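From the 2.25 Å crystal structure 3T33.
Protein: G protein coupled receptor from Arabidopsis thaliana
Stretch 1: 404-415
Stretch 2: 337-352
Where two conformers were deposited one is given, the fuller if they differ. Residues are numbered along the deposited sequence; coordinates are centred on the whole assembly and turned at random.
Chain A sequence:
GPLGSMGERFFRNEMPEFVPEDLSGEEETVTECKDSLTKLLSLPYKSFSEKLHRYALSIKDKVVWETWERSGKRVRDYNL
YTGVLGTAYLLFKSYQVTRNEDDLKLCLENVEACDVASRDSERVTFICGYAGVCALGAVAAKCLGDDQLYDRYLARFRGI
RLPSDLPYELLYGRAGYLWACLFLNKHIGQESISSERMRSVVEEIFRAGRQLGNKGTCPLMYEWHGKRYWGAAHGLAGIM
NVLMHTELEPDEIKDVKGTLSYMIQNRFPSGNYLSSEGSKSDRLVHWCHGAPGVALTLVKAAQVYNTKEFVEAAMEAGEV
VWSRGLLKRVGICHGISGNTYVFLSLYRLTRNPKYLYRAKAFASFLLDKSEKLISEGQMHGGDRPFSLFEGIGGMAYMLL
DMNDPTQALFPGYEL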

# COMPACT_ATOMS: atom_id res chain seq x y z
N ASP A 404 1.67 -4.16 -15.01
CA ASP A 404 0.27 -4.14 -15.42
C ASP A 404 -0.43 -3.07 -14.57
O ASP A 404 -1.14 -3.36 -13.60
CB ASP A 404 -0.34 -5.54 -15.28
CG ASP A 404 -1.73 -5.66 -15.96
OD1 ASP A 404 -2.26 -4.69 -16.57
OD2 ASP A 404 -2.31 -6.74 -15.89
N PRO A 405 -0.17 -1.81 -14.91
CA PRO A 405 -0.37 -0.70 -13.97
C PRO A 405 -1.82 -0.49 -13.56
O PRO A 405 -2.07 -0.01 -12.43
CB PRO A 405 0.23 0.52 -14.71
CG PRO A 405 0.53 0.06 -16.15
CD PRO A 405 0.45 -1.41 -16.20
N THR A 406 -2.77 -0.91 -14.39
CA THR A 406 -4.21 -0.83 -14.03
C THR A 406 -4.67 -1.94 -13.03
O THR A 406 -5.78 -1.89 -12.51
CB THR A 406 -5.17 -0.73 -15.27
OG1 THR A 406 -5.06 -1.90 -16.10
CG2 THR A 406 -4.80 0.50 -16.10
N GLN A 407 -3.83 -2.96 -12.83
CA GLN A 407 -4.09 -4.01 -11.87
C GLN A 407 -3.29 -3.75 -10.55
O GLN A 407 -3.45 -4.48 -9.62
CB GLN A 407 -3.72 -5.38 -12.46
CG GLN A 407 -4.68 -5.87 -13.56
CD GLN A 407 -6.16 -5.89 -13.10
OE1 GLN A 407 -7.03 -5.34 -13.77
NE2 GLN A 407 -6.44 -6.52 -11.95
N ALA A 408 -2.44 -2.74 -10.51
CA ALA A 408 -1.57 -2.43 -9.37
C ALA A 408 -2.34 -1.95 -8.16
O ALA A 408 -3.10 -1.00 -8.27
CB ALA A 408 -0.57 -1.40 -9.74
N LEU A 409 -2.13 -2.64 -7.03
CA LEU A 409 -2.73 -2.34 -5.71
C LEU A 409 -1.69 -2.10 -4.59
O LEU A 409 -0.86 -2.96 -4.40
CB LEU A 409 -3.62 -3.50 -5.30
CG LEU A 409 -4.78 -3.73 -6.29
CD1 LEU A 409 -5.54 -5.09 -6.01
CD2 LEU A 409 -5.79 -2.56 -6.30
N PHE A 410 -1.73 -0.95 -3.88
CA PHE A 410 -0.78 -0.72 -2.76
C PHE A 410 -0.88 -1.93 -1.77
O PHE A 410 -1.96 -2.27 -1.33
CB PHE A 410 -1.08 0.60 -2.06
CG PHE A 410 -0.07 1.00 -0.98
CD1 PHE A 410 -0.01 0.35 0.24
CD2 PHE A 410 0.78 2.06 -1.18
CE1 PHE A 410 0.91 0.76 1.25
CE2 PHE A 410 1.70 2.44 -0.20
CZ PHE A 410 1.75 1.77 1.02
N PRO A 411 0.25 -2.62 -1.50
CA PRO A 411 0.23 -3.90 -0.73
C PRO A 411 -0.35 -3.67 0.69
O PRO A 411 0.07 -2.72 1.40
CB PRO A 411 1.70 -4.30 -0.66
CG PRO A 411 2.45 -3.00 -0.78
CD PRO A 411 1.60 -2.05 -1.62
N GLY A 412 -1.33 -4.47 1.08
CA GLY A 412 -1.88 -4.30 2.41
C GLY A 412 -2.77 -3.07 2.57
O GLY A 412 -3.17 -2.74 3.68
N TYR A 413 -3.08 -2.39 1.45
CA TYR A 413 -3.95 -1.23 1.52
C TYR A 413 -5.11 -1.29 0.53
O TYR A 413 -6.29 -1.32 0.91
CB TYR A 413 -3.19 0.08 1.38
CG TYR A 413 -3.98 1.25 2.01
CD1 TYR A 413 -4.12 1.35 3.43
CD2 TYR A 413 -4.62 2.21 1.21
CE1 TYR A 413 -4.83 2.41 4.04
CE2 TYR A 413 -5.34 3.30 1.80
CZ TYR A 413 -5.45 3.38 3.21
OH TYR A 413 -6.20 4.40 3.79
N GLU A 414 -4.78 -1.33 -0.75
CA GLU A 414 -5.83 -1.42 -1.77
C GLU A 414 -6.27 -2.84 -2.07
O GLU A 414 -5.50 -3.78 -2.17
CB GLU A 414 -5.37 -0.71 -3.07
CG GLU A 414 -5.16 0.75 -2.89
CD GLU A 414 -4.66 1.47 -4.14
OE1 GLU A 414 -3.52 1.17 -4.58
OE2 GLU A 414 -5.42 2.32 -4.67
N LEU A 415 -7.53 -2.97 -2.26
CA LEU A 415 -8.10 -4.20 -2.63
C LEU A 415 -8.77 -3.92 -3.99
O LEU A 415 -9.32 -4.83 -4.54
CB LEU A 415 -9.17 -4.54 -1.59
CG LEU A 415 -9.11 -5.68 -0.57
CD1 LEU A 415 -7.94 -6.68 -0.70
CD2 LEU A 415 -9.33 -5.18 0.81
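Stretch 2 337-352: SGNTYVFLSLYRLTRN

The most unusual feature of this contact is a single carboxylate that ties the C-terminal loop to itself and to the helix at once. Glu414 points its CA-to-CB bond toward stretch 2, and its two oxygens take different partners. OE1 accepts a hydrogen bond from its own stretch, Phe410 N to Glu414 OE1 at 2.9 Å and nearly linear. OE2 receives two from the helix: Ser345 OG to Glu414 OE2 at 2.7 Å, and Arg348 NH2 to Glu414 OE2, also 2.7 Å and part of a salt bridge. The two helix donors are three residues apart, so close to one turn, which lets one acid reach both.

Stretch 2 is helical from 337 to 350, continuing a helix that begins earlier in the chain, and leaves helical geometry at Arg351, whose phi is positive. Stretch 1 has no regular secondary structure to match it. The loop first steps along the helix, from Pro405 beside Leu344 (Pro405 CA to Leu344 CA 6.4 Å) to Thr406 beside Arg348 (Thr406 CA to Arg348 CA 5.2 Å). It then runs against the helix direction to Phe410, where Phe410 CA lies 6.0 Å from Tyr341 CA. Beyond Phe410 it turns back, with Glu414 N bonded to Phe410 O at 3.0 Å, and this return brings the acid to Ser345 and Arg348.

Tyr341 is the central surface for the middle of the loop. Phe410 CA lies over one face of its ring, 3.7 Å from the centroid, as a CH-pi contact, while the Phe410 ring turns its edge toward that ring in an offset edge-to-face pair, with centroids 5.5 Å apart and planes at 67°. Pro411 CD adds a contact to Tyr341 CE2 at 4.0 Å. At Gly338 the lack of a side chain matters, because an ideal CB would lie 3.5 Å from Phe410 CE2.

Around Leu344 the packing is aliphatic; further along, Tyr347, Arg348 and Arg351 supply an aromatic ring and guanidinium faces. Ala408 CB meets Leu344 CD1 at 3.8 Å, and Pro405 CB meets Leu344 CD2 at 3.8 Å, so one leucine serves two small loop residues. Thr406 CG2 approaches Tyr347 CE2 to 3.4 Å and lies over one face of the Arg351 guanidinium, 4.1 Å from Arg351 CZ. Arg348 likewise offers a guanidinium face, to Leu409, with Leu409 CD2 to Arg348 CZ at 4.0 Å, while its edge serves the acid. A water closes the outer end, donating to Thr406 O at 3.2 Å and accepting from Arg351 NH1 at 3.3 Å.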

# COMPACT_ATOMS: atom_id res chain seq x y z
N SER A 337 8.71 4.41 -3.56
CA SER A 337 7.97 3.25 -4.07
C SER A 337 6.48 3.35 -3.64
O SER A 337 5.57 3.03 -4.41
CB SER A 337 8.59 1.91 -3.63
OG SER A 337 10.00 1.82 -3.89
N GLY A 338 6.24 3.83 -2.41
CA GLY A 338 4.88 3.85 -1.87
C GLY A 338 4.09 4.99 -2.47
O GLY A 338 2.93 4.81 -2.86
N ASN A 339 4.71 6.17 -2.56
CA ASN A 339 4.03 7.31 -3.22
C ASN A 339 3.70 7.10 -4.73
O ASN A 339 2.70 7.62 -5.23
CB ASN A 339 4.76 8.60 -2.93
CG ASN A 339 4.79 8.93 -1.44
OD1 ASN A 339 5.41 9.86 -1.03
ND2 ASN A 339 4.17 8.12 -0.64
N THR A 340 4.47 6.27 -5.43
CA THR A 340 4.13 5.89 -6.78
C THR A 340 2.69 5.42 -6.93
O THR A 340 2.02 5.76 -7.93
CB THR A 340 5.10 4.76 -7.26
OG1 THR A 340 6.39 5.32 -7.23
CG2 THR A 340 4.80 4.34 -8.68
N TYR A 341 2.20 4.66 -5.95
CA TYR A 341 0.85 4.09 -5.99
C TYR A 341 -0.20 5.15 -6.01
O TYR A 341 -1.32 4.94 -6.53
CB TYR A 341 0.61 3.13 -4.81
CG TYR A 341 1.15 1.71 -5.05
CD1 TYR A 341 0.46 0.79 -5.82
CD2 TYR A 341 2.39 1.33 -4.54
CE1 TYR A 341 1.00 -0.50 -6.07
CE2 TYR A 341 2.93 0.05 -4.79
CZ TYR A 341 2.22 -0.86 -5.52
OH TYR A 341 2.73 -2.13 -5.74
N VAL A 342 0.12 6.30 -5.47
CA VAL A 342 -0.86 7.40 -5.65
C VAL A 342 -1.17 7.62 -7.14
O VAL A 342 -2.34 7.65 -7.55
CB VAL A 342 -0.37 8.72 -5.00
CG1 VAL A 342 -1.35 9.80 -5.28
CG2 VAL A 342 -0.27 8.57 -3.49
N PHE A 343 -0.13 7.74 -7.97
CA PHE A 343 -0.38 7.95 -9.41
C PHE A 343 -1.05 6.81 -10.11
O PHE A 343 -1.96 7.01 -10.88
CB PHE A 343 0.92 8.42 -10.08
CG PHE A 343 1.58 9.52 -9.32
CD1 PHE A 343 0.85 10.66 -8.98
CD2 PHE A 343 2.90 9.41 -8.89
CE1 PHE A 343 1.44 11.70 -8.29
CE2 PHE A 343 3.51 10.43 -8.21
CZ PHE A 343 2.79 11.58 -7.87
N LEU A 344 -0.60 5.60 -9.82
CA LEU A 344 -1.27 4.37 -10.24
C LEU A 344 -2.71 4.34 -9.82
O LEU A 344 -3.57 3.90 -10.58
CB LEU A 344 -0.60 3.15 -9.63
CG LEU A 344 0.79 2.99 -10.22
CD1 LEU A 344 1.51 1.81 -9.51
CD2 LEU A 344 0.77 2.77 -11.75
N SER A 345 -3.01 4.83 -8.64
CA SER A 345 -4.39 4.80 -8.21
C SER A 345 -5.26 5.78 -9.00
O SER A 345 -6.42 5.51 -9.30
CB SER A 345 -4.51 5.12 -6.69
OG SER A 345 -5.72 4.54 -6.14
N LEU A 346 -4.68 6.94 -9.33
CA LEU A 346 -5.41 8.02 -10.02
C LEU A 346 -5.62 7.57 -11.50
O LEU A 346 -6.71 7.72 -12.08
CB LEU A 346 -4.62 9.33 -9.91
CG LEU A 346 -4.81 9.97 -8.54
CD1 LEU A 346 -3.75 10.98 -8.24
CD2 LEU A 346 -6.19 10.60 -8.51
N TYR A 347 -4.61 6.87 -11.99
CA TYR A 347 -4.66 6.29 -13.31
C TYR A 347 -5.69 5.20 -13.41
O TYR A 347 -6.46 5.20 -14.35
CB TYR A 347 -3.27 5.74 -13.71
CG TYR A 347 -3.23 5.09 -15.08
CD1 TYR A 347 -3.60 5.81 -16.26
CD2 TYR A 347 -2.83 3.75 -15.21
CE1 TYR A 347 -3.53 5.18 -17.52
CE2 TYR A 347 -2.75 3.14 -16.49
CZ TYR A 347 -3.10 3.87 -17.62
OH TYR A 347 -3.04 3.24 -18.84
N ARG A 348 -5.74 4.28 -12.45
CA ARG A 348 -6.83 3.33 -12.44
C ARG A 348 -8.19 4.01 -12.45
O ARG A 348 -9.09 3.56 -13.14
CB ARG A 348 -6.78 2.41 -11.23
CG ARG A 348 -5.53 1.50 -11.09
CD ARG A 348 -5.83 0.33 -10.08
NE ARG A 348 -5.88 0.86 -8.73
CZ ARG A 348 -6.96 0.85 -7.97
NH1 ARG A 348 -8.07 0.27 -8.38
NH2 ARG A 348 -6.90 1.41 -6.78
N LEU A 349 -8.34 5.09 -11.68
CA LEU A 349 -9.63 5.76 -11.55
C LEU A 349 -10.01 6.59 -12.83
O LEU A 349 -11.14 6.54 -13.24
CB LEU A 349 -9.62 6.67 -10.34
CG LEU A 349 -10.81 7.58 -10.19
CD1 LEU A 349 -12.04 6.78 -9.73
CD2 LEU A 349 -10.53 8.77 -9.25
N THR A 350 -9.06 7.33 -13.44
CA THR A 350 -9.37 8.28 -14.52
C THR A 350 -9.07 7.78 -15.95
O THR A 350 -9.63 8.32 -16.94
CB THR A 350 -8.66 9.61 -14.31
OG1 THR A 350 -7.24 9.40 -14.27
CG2 THR A 350 -9.06 10.23 -12.98
N ARG A 351 -8.21 6.75 -16.03
CA ARG A 351 -7.59 6.33 -17.27
C ARG A 351 -6.80 7.44 -18.01
O ARG A 351 -6.57 7.35 -19.25
CB ARG A 351 -8.63 5.70 -18.20
CG ARG A 351 -8.44 4.20 -18.32
CD ARG A 351 -8.57 3.39 -16.99
NE ARG A 351 -8.77 1.95 -17.26
CZ ARG A 351 -8.82 1.00 -16.32
NH1 ARG A 351 -8.70 1.33 -15.04
NH2 ARG A 351 -9.02 -0.26 -16.66
N ASN A 352 -6.39 8.47 -17.26
CA ASN A 352 -5.72 9.61 -17.82
C ASN A 352 -4.21 9.32 -17.82
O ASN A 352 -3.63 9.16 -16.73
CB ASN A 352 -6.10 10.91 -17.02
CG ASN A 352 -5.43 12.17 -17.60
OD1 ASN A 352 -4.56 12.04 -18.43
ND2 ASN A 352 -5.75 13.37 -17.07
O HOH W 1 -8.89 -1.38 -13.25